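Alpha-1,2-mannosidase (Bacteroides thetaiotaomicron, PDB 2WW2) is a calcium-dependent glycoside hydrolase of family 92 that cleaves alpha-mannosides with inversion of anomeric configuration in a human gut symbiont. Local coordinates at residues Gly655-Lys660 with Val674-Asn679; Arg687-Asn692 with Leu712-Asp717. One frame throughout, in Å; residues are numbered along the deposited sequence.

Contact 1 (Gly655-Lys660 with Val674-Asn679); sequences GSPLFK and VSAADN. With GOL (glycerol), chain G.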
loop_
_atom_site.group_PDB
_atom_site.type_symbol
_atom_site.label_atom_id
_atom_site.label_comp_id
_atom_site.label_asym_id
_atom_site.label_seq_id
_atom_site.Cartn_x
_atom_site.Cartn_y
_atom_site.Cartn_z
ATOM N N GLY A 655 24.762 15.340 13.191
ATOM C CA GLY A 655 24.352 14.177 12.421
ATOM C C GLY A 655 25.604 13.428 12.030
ATOM O O GLY A 655 26.295 12.856 12.879
ATOM N N SER A 656 25.924 13.478 10.745
ATOM C CA SER A 656 27.121 12.847 10.211
ATOM C C SER A 656 27.391 13.551 8.891
ATOM O O SER A 656 26.478 13.645 8.055
ATOM C CB SER A 656 26.864 11.349 9.990
ATOM O OG SER A 656 27.932 10.758 9.293
ATOM N N PRO A 657 28.612 14.094 8.718
ATOM C CA PRO A 657 28.947 14.918 7.555
ATOM C C PRO A 657 29.044 14.047 6.310
ATOM O O PRO A 657 29.374 12.846 6.404
ATOM C CB PRO A 657 30.336 15.468 7.897
ATOM C CG PRO A 657 30.947 14.394 8.777
ATOM C CD PRO A 657 29.778 13.862 9.586
ATOM N N LEU A 658 28.817 14.663 5.154
ATOM C CA LEU A 658 28.888 13.948 3.886
ATOM C C LEU A 658 30.295 13.948 3.272
ATOM O O LEU A 658 30.677 13.007 2.564
ATOM C CB LEU A 658 27.898 14.579 2.887
ATOM C CG LEU A 658 27.727 13.827 1.567
ATOM C CD1 LEU A 658 27.013 12.474 1.821
ATOM C CD2 LEU A 658 26.949 14.708 0.574
ATOM N N PHE A 659 31.072 14.995 3.536
ATOM C CA PHE A 659 32.374 15.163 2.859
ATOM C C PHE A 659 33.543 14.830 3.785
ATOM O O PHE A 659 33.362 14.720 4.995
ATOM C CB PHE A 659 32.519 16.600 2.343
ATOM C CG PHE A 659 31.471 16.984 1.302
ATOM C CD1 PHE A 659 31.646 16.627 -0.033
ATOM C CD2 PHE A 659 30.312 17.665 1.672
ATOM C CE1 PHE A 659 30.674 16.968 -1.005
ATOM C CE2 PHE A 659 29.339 18.023 0.720
ATOM C CZ PHE A 659 29.527 17.672 -0.624
ATOM N N LYS A 660 34.751 14.697 3.229
ATOM C CA LYS A 660 35.928 14.525 4.077
ATOM C C LYS A 660 36.231 15.815 4.838
ATOM O O LYS A 660 36.870 15.795 5.900
ATOM C CB LYS A 660 37.145 14.064 3.256
ATOM C CG LYS A 660 37.019 12.604 2.833
ATOM C CD LYS A 660 38.137 12.166 1.919
ATOM C CE LYS A 660 37.901 10.740 1.423
ATOM N NZ LYS A 660 37.840 9.774 2.569
ATOM N N VAL A 674 34.721 21.189 9.830
ATOM C CA VAL A 674 34.306 19.850 10.232
ATOM C C VAL A 674 35.156 18.901 9.403
ATOM O O VAL A 674 34.968 18.791 8.186
ATOM C CB VAL A 674 32.805 19.554 9.984
ATOM C CG1 VAL A 674 32.471 18.102 10.374
ATOM C CG2 VAL A 674 31.911 20.531 10.741
ATOM N N SER A 675 36.131 18.249 10.026
ATOM C CA SER A 675 36.932 17.286 9.257
ATOM C C SER A 675 36.574 15.832 9.580
ATOM O O SER A 675 36.315 15.470 10.731
ATOM C CB SER A 675 38.433 17.561 9.398
ATOM O OG SER A 675 38.868 17.234 10.692
ATOM N N ALA A 676 36.550 15.004 8.544
ATOM C CA ALA A 676 36.187 13.606 8.668
ATOM C C ALA A 676 37.076 12.865 7.676
ATOM O O ALA A 676 36.616 12.375 6.637
ATOM C CB ALA A 676 34.686 13.418 8.336
ATOM N N ALA A 677 38.364 12.801 8.004
ATOM C CA ALA A 677 39.369 12.388 7.031
ATOM C C ALA A 677 39.125 10.987 6.498
ATOM O O ALA A 677 39.473 10.694 5.357
ATOM C CB ALA A 677 40.791 12.520 7.621
ATOM N N ASP A 678 38.520 10.111 7.301
ATOM C CA ASP A 678 38.262 8.744 6.831
ATOM C C ASP A 678 36.799 8.471 6.521
ATOM O O ASP A 678 36.332 7.333 6.599
ATOM C CB ASP A 678 38.821 7.725 7.822
ATOM C CG ASP A 678 40.300 7.892 8.021
ATOM O OD1 ASP A 678 41.049 7.767 7.029
ATOM O OD2 ASP A 678 40.719 8.172 9.161
ATOM N N ASN A 679 36.087 9.526 6.124
ATOM C CA ASN A 679 34.688 9.407 5.718
ATOM C C ASN A 679 34.570 8.586 4.432
ATOM O O ASN A 679 35.474 8.622 3.579
ATOM C CB ASN A 679 34.086 10.790 5.497
ATOM C CG ASN A 679 32.581 10.817 5.739
ATOM O OD1 ASN A 679 31.954 9.776 5.938
ATOM N ND2 ASN A 679 32.001 12.010 5.715
HETATM C C1 GOL G . 31.490 10.206 1.888
HETATM O O1 GOL G . 30.285 10.637 1.272
HETATM C C2 GOL G . 32.684 10.404 0.965
HETATM O O2 GOL G . 33.839 10.883 1.612
HETATM C C3 GOL G . 32.354 11.433 -0.065
HETATM O O3 GOL G . 32.133 10.673 -1.193
HETATM O O HOH W 1 33.189 16.938 6.700
#
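A type I beta turn, Ala676 to Asn679, where the chain leaves strand 671-675, meets the irregular segment 655-660, with the side chain of Asn679 as one of its main ties, an example of how a carboxamide can organise a loop that lacks regular pairing. Asn679 has CG anti to its backbone N (chi1 -152°), and its ND2 gives both N-H groups to the loop: one to Pro657 O at 2.8 Å, the other to Phe659 O at 3.1 Å. Both acceptors lie in the amide plane of Asn679, while ND2 stands above each carbonyl plane. At the other end of the amide, OD1 accepts from Arg608 of helix 600-613, so the flat group is fixed against rotation. An alanine here would probably leave the carbonyls of Pro657 and Phe659 without these donors and take from Arg608 one of its acceptors, Ser656 OG remaining, setting the loop freer to shift. Farther along, Ala676 N donates to Lys660 O at 2.8 Å, and water 1 joins Phe659 O to Val674 O. Lys660 extends beside the turn and bends at its last torsion (chi4 -60°), bringing NZ to Asn679 O at 2.8 Å, in the carbonyl plane; a second bond, to Ala677 O, is weak. Apolar contact comes from the Pro657 ring, whose CG rests 3.9 Å from Ala676 CB and whose CB faces Val674 CG1 at 4.2 Å. A glycerol, probably from the crystallisation liquor, donates through O1 to Leu658 O. The chemistry is thus mostly that of backbone carbonyls answered by N-H groups: a buried amide held by three hydrogen bonds, two given and one accepted, fixes the loop's shape, and the ammonium of the exposed Lys660 adds a tie to the turn.

Contact 2 (Arg687-Asn692 with Leu712-Asp717); sequences RKALLN and LNLSMD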
loop_
_atom_site.group_PDB
_atom_site.type_symbol
_atom_site.label_atom_id
_atom_site.label_comp_id
_atom_site.label_asym_id
_atom_site.label_seq_id
_atom_site.Cartn_x
_atom_site.Cartn_y
_atom_site.Cartn_z
ATOM N N ARG A 687 33.011 7.514 15.470
ATOM C CA ARG A 687 33.623 6.686 16.512
ATOM C C ARG A 687 34.141 7.571 17.640
ATOM O O ARG A 687 33.928 7.281 18.828
ATOM C CB ARG A 687 34.753 5.815 15.951
ATOM C CG ARG A 687 35.476 4.991 17.023
ATOM C CD ARG A 687 36.551 4.074 16.434
ATOM N NE ARG A 687 37.562 4.821 15.695
ATOM C CZ ARG A 687 38.598 5.440 16.251
ATOM N NH1 ARG A 687 38.775 5.405 17.571
ATOM N NH2 ARG A 687 39.468 6.088 15.482
ATOM N N LYS A 688 34.820 8.649 17.269
ATOM C CA LYS A 688 35.422 9.554 18.238
ATOM C C LYS A 688 35.388 10.973 17.681
ATOM O O LYS A 688 35.420 11.166 16.458
ATOM C CB LYS A 688 36.874 9.117 18.478
ATOM C CG LYS A 688 37.590 9.869 19.577
ATOM C CD LYS A 688 39.057 9.408 19.684
ATOM C CE LYS A 688 39.813 10.280 20.687
ATOM N NZ LYS A 688 41.289 10.336 20.429
ATOM N N ALA A 689 35.330 11.969 18.561
ATOM C CA ALA A 689 35.426 13.363 18.113
ATOM C C ALA A 689 36.315 14.215 19.032
ATOM O O ALA A 689 36.330 14.035 20.250
ATOM C CB ALA A 689 34.036 13.984 17.993
ATOM N N LEU A 690 37.084 15.112 18.423
ATOM C CA LEU A 690 37.764 16.181 19.136
ATOM C C LEU A 690 37.173 17.524 18.702
ATOM O O LEU A 690 37.013 17.787 17.500
ATOM C CB LEU A 690 39.268 16.154 18.846
ATOM C CG LEU A 690 40.055 14.869 19.106
ATOM C CD1 LEU A 690 41.490 15.035 18.632
ATOM C CD2 LEU A 690 40.027 14.498 20.593
ATOM N N LEU A 691 36.819 18.362 19.669
ATOM C CA LEU A 691 36.454 19.738 19.374
ATOM C C LEU A 691 37.596 20.622 19.844
ATOM O O LEU A 691 37.913 20.651 21.041
ATOM C CB LEU A 691 35.152 20.134 20.068
ATOM C CG LEU A 691 34.709 21.588 19.905
ATOM C CD1 LEU A 691 34.474 21.966 18.412
ATOM C CD2 LEU A 691 33.440 21.846 20.719
ATOM N N ASN A 692 38.246 21.303 18.904
ATOM C CA ASN A 692 39.410 22.106 19.227
ATOM C C ASN A 692 40.415 21.308 20.063
ATOM O O ASN A 692 41.035 21.827 20.996
ATOM C CB ASN A 692 38.972 23.396 19.923
ATOM C CG ASN A 692 37.980 24.196 19.079
ATOM O OD1 ASN A 692 36.901 24.569 19.543
ATOM N ND2 ASN A 692 38.333 24.434 17.826
ATOM N N LEU A 712 35.957 20.713 14.414
ATOM C CA LEU A 712 35.412 19.456 14.892
ATOM C C LEU A 712 36.042 18.342 14.065
ATOM O O LEU A 712 35.776 18.228 12.862
ATOM C CB LEU A 712 33.896 19.444 14.712
ATOM C CG LEU A 712 33.179 18.207 15.241
ATOM C CD1 LEU A 712 33.389 18.027 16.775
ATOM C CD2 LEU A 712 31.681 18.253 14.854
ATOM N N ASN A 713 36.884 17.535 14.707
ATOM C CA ASN A 713 37.654 16.474 14.042
ATOM C C ASN A 713 37.025 15.116 14.330
ATOM O O ASN A 713 37.121 14.611 15.453
ATOM C CB ASN A 713 39.112 16.514 14.531
ATOM C CG ASN A 713 39.989 15.401 13.946
ATOM O OD1 ASN A 713 39.540 14.545 13.199
ATOM N ND2 ASN A 713 41.262 15.425 14.300
ATOM N N LEU A 714 36.387 14.523 13.316
ATOM C CA LEU A 714 35.664 13.278 13.509
ATOM C C LEU A 714 36.446 12.074 12.978
ATOM O O LEU A 714 37.022 12.140 11.890
ATOM C CB LEU A 714 34.306 13.347 12.811
ATOM C CG LEU A 714 33.427 14.544 13.145
ATOM C CD1 LEU A 714 32.169 14.544 12.264
ATOM C CD2 LEU A 714 33.053 14.496 14.614
ATOM N N SER A 715 36.452 10.986 13.753
ATOM C CA SER A 715 36.990 9.702 13.309
ATOM C C SER A 715 35.803 8.845 12.896
ATOM O O SER A 715 35.007 8.436 13.755
ATOM C CB SER A 715 37.740 9.012 14.448
ATOM O OG SER A 715 38.824 9.807 14.891
ATOM N N MET A 716 35.666 8.598 11.597
ATOM C CA MET A 716 34.496 7.899 11.067
ATOM C C MET A 716 34.764 6.397 11.040
ATOM O O MET A 716 35.904 5.982 10.882
ATOM C CB MET A 716 34.146 8.389 9.655
ATOM C CG MET A 716 34.026 9.907 9.518
ATOM S SD MET A 716 32.793 10.629 10.608
ATOM C CE MET A 716 31.269 9.886 9.986
ATOM N N ASP A 717 33.712 5.595 11.202
ATOM C CA ASP A 717 33.850 4.147 11.298
ATOM C C ASP A 717 32.676 3.476 10.591
ATOM O O ASP A 717 31.634 4.098 10.395
ATOM C CB ASP A 717 33.889 3.733 12.772
ATOM C CG ASP A 717 34.575 2.393 12.992
ATOM O OD1 ASP A 717 34.929 1.718 11.998
ATOM O OD2 ASP A 717 34.755 2.013 14.169
HETATM O O HOH W 2 37.450 4.803 13.134
HETATM O O HOH W 3 38.582 12.319 16.199
#
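Arg687 lies alongside the end of strand 710-717, and its side chain can be followed outward atom by atom. Arg687 CB sits 3.4 Å from Ser715 O and also touches Asp717 CB. The chain then runs on, with CG anti to the backbone N (chi1 177°), and Arg687 CD comes 3.6 Å from Asp717 OD2. A bend at chi3 (59°) sets NE, which gives its hydrogen to water 2, in the guanidinium plane, and that water donates to Met716 O. Arg687 NH2 ends 3.6 Å from Ser715 CB. Asp717 OD2 stays 4.3 Å from Arg687 NE, beyond a salt bridge, so any attraction there is probably long-range. Farther along, Ser715 N reaches Lys688 O in a nearly straight bond, and Leu690 and Asn713 exchange two more. Water 3 bridges Ser715 OG and Asn713 O. On the face that carries Ala689, Leu691, Leu712 and Leu714, opposite that of Lys688 and Ser715, Ala689 CB packs against Leu714 CD2 at 3.6 Å, and Leu712 CD1 touches both Ala689 CB and Leu691 CB, each at 4.3 Å. Arg687 and Lys688 both stand opposite Ser715, Arg687 N bonding to Ser715 O: this is a classic beta bulge in an antiparallel strand pair.

Followed from the N terminus, the chain enters segment 655-660, forms strand 661-665, turns back along strand 671-675 and closes contact 1 at the end of that strand and the turn that follows, 674-679. Only then does strand 685-691 open contact 2, which closes when strand 710-717 returns after the short strands and helix between them. The two closures are therefore in series, neither nested nor crossed. They meet in space because strand 710-717 inserts between strands 671-675 and 685-691: Ser675 N and O probably bond to Leu712 O and Leu714 N, and Met716 CE packs on Ser656 OG. Together they tie the irregular loop and the turn to the mixed sheet that holds these three strands.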